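Local structure of geranyltranstransferase (Marinomonas sp. MED121, 4F62) at residues A[50-55]-A[284-289]. The protein is a putative farnesyl-diphosphate synthase of the isoprenoid synthase superfamily, probably joining isoprenoid diphosphates into longer polyprenyl chains. Residues are numbered along the deposited sequence; the frame is centred on the assembly and turned at random.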
# COMPACT_ATOMS: atom_id res chain seq x y z
N PRO A 50 -4.97 -9.41 14.35
CA PRO A 50 -4.21 -10.67 14.39
C PRO A 50 -4.92 -11.82 15.14
O PRO A 50 -4.95 -12.93 14.61
CB PRO A 50 -2.91 -10.27 15.10
CG PRO A 50 -2.68 -8.86 14.58
CD PRO A 50 -4.09 -8.24 14.56
N MET A 51 -5.48 -11.56 16.32
CA MET A 51 -6.17 -12.63 17.05
C MET A 51 -7.27 -13.30 16.22
O MET A 51 -7.36 -14.52 16.18
CB MET A 51 -6.72 -12.12 18.39
CG MET A 51 -5.61 -11.74 19.36
SD MET A 51 -6.16 -11.45 21.06
CE MET A 51 -7.12 -9.96 20.83
N LEU A 52 -8.10 -12.50 15.54
CA LEU A 52 -9.13 -13.05 14.67
C LEU A 52 -8.53 -13.87 13.54
O LEU A 52 -9.08 -14.91 13.17
CB LEU A 52 -9.96 -11.91 14.05
CG LEU A 52 -10.93 -11.19 14.98
CD1 LEU A 52 -11.47 -9.95 14.27
CD2 LEU A 52 -12.07 -12.12 15.41
N THR A 53 -7.42 -13.41 12.98
CA THR A 53 -6.77 -14.11 11.87
C THR A 53 -6.29 -15.49 12.30
O THR A 53 -6.55 -16.50 11.63
CB THR A 53 -5.58 -13.29 11.33
OG1 THR A 53 -6.02 -11.95 11.07
CG2 THR A 53 -5.02 -13.91 10.03
N TYR A 54 -5.59 -15.55 13.43
CA TYR A 54 -5.08 -16.83 13.90
C TYR A 54 -6.24 -17.74 14.31
O TYR A 54 -6.15 -18.96 14.12
CB TYR A 54 -4.13 -16.64 15.08
CG TYR A 54 -2.81 -16.02 14.72
CD1 TYR A 54 -1.90 -16.69 13.90
CD2 TYR A 54 -2.43 -14.78 15.23
CE1 TYR A 54 -0.67 -16.12 13.57
CE2 TYR A 54 -1.20 -14.21 14.92
CZ TYR A 54 -0.32 -14.88 14.09
OH TYR A 54 0.90 -14.32 13.79
N ALA A 55 -7.29 -17.15 14.89
CA ALA A 55 -8.44 -17.94 15.37
C ALA A 55 -9.18 -18.60 14.20
O ALA A 55 -9.63 -19.74 14.30
CB ALA A 55 -9.42 -17.07 16.17
N THR A 284 -15.40 -17.64 19.53
CA THR A 284 -16.51 -17.37 20.43
C THR A 284 -16.05 -16.43 21.54
O THR A 284 -16.70 -15.41 21.82
CB THR A 284 -17.06 -18.67 21.03
OG1 THR A 284 -17.50 -19.52 19.96
CG2 THR A 284 -18.22 -18.37 21.97
N ASP A 285 -14.91 -16.75 22.16
CA ASP A 285 -14.35 -15.91 23.21
C ASP A 285 -14.05 -14.50 22.69
O ASP A 285 -14.35 -13.51 23.37
CB ASP A 285 -13.08 -16.53 23.79
CG ASP A 285 -13.35 -17.81 24.56
OD1 ASP A 285 -14.51 -18.05 24.92
OD2 ASP A 285 -12.38 -18.56 24.81
N LEU A 286 -13.46 -14.41 21.50
CA LEU A 286 -13.13 -13.12 20.88
C LEU A 286 -14.36 -12.28 20.58
O LEU A 286 -14.28 -11.05 20.55
CB LEU A 286 -12.34 -13.31 19.57
CG LEU A 286 -10.84 -13.61 19.72
CD1 LEU A 286 -10.22 -13.90 18.36
CD2 LEU A 286 -10.13 -12.44 20.38
N ALA A 287 -15.49 -12.94 20.33
CA ALA A 287 -16.72 -12.21 20.06
C ALA A 287 -17.07 -11.38 21.29
O ALA A 287 -17.28 -10.16 21.20
CB ALA A 287 -17.85 -13.16 19.71
N ASN A 288 -17.11 -12.04 22.45
CA ASN A 288 -17.45 -11.37 23.70
C ASN A 288 -16.45 -10.26 24.07
O ASN A 288 -16.85 -9.16 24.46
CB ASN A 288 -17.58 -12.39 24.84
CG ASN A 288 -18.27 -13.67 24.39
OD1 ASN A 288 -18.86 -13.72 23.31
ND2 ASN A 288 -18.18 -14.72 25.22
N TYR A 289 -15.16 -10.54 23.92
CA TYR A 289 -14.11 -9.57 24.23
C TYR A 289 -14.17 -8.30 23.37
O TYR A 289 -14.15 -7.18 23.90
CB TYR A 289 -12.73 -10.22 24.08
CG TYR A 289 -11.57 -9.28 24.29
CD1 TYR A 289 -11.32 -8.70 25.52
CD2 TYR A 289 -10.69 -9.00 23.24
CE1 TYR A 289 -10.25 -7.85 25.72
CE2 TYR A 289 -9.61 -8.16 23.43
CZ TYR A 289 -9.39 -7.58 24.66
OH TYR A 289 -8.32 -6.74 24.84
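L286 is the bump of this interface, and M51, L52 and A55 are the walls of the hollow it fills. Both of its methyl groups lie against M51, CD1 on the backbone and CB, CD2 on CB and CE. CD1 goes deepest, reaching the facing helix 3.6 Å from M51 O, and it alone of the two also touches A55 CB, at 3.9 Å, and L52 CD2, at the same distance of 3.9 Å. CD2 lies 4.0 Å from M51 CB and 3.9 Å from M51 CE. The longer side chains of M51 and L52 flank the hollow, and the A55 methyl forms its short wall one turn on from M51.

The methionine supplies a second, shallower fit. Its chain runs out extended as far as SD and then bends at the thioether (chi3 -68°), which brings CE against L286 CD2 and the Y289 ring at once; CE lies 4.0 Å from Y289 CE2, approaching the ring obliquely. Y289 meets the methionine at about a right angle and borders the more open side of the contact. The side chains that meet are apolar, apart from the hydroxyl of Y289, and M51 O already accepts the helical bond from A55 N.

Around this leucine the two segments run nearly antiparallel, at 160°, with axes 10.7 Å apart. L52 also touches L283 and I290, lengthening the same seam, while helix 5-23 (S9 and T12 on M51) and helix 201-226 (Y210 on L52) flank it. A leucine seated in a shallow three-residue hollow thus joins helix 48-60 to helix 281-291, the last one modelled, in the all-helical fold of the polyprenyl synthetases.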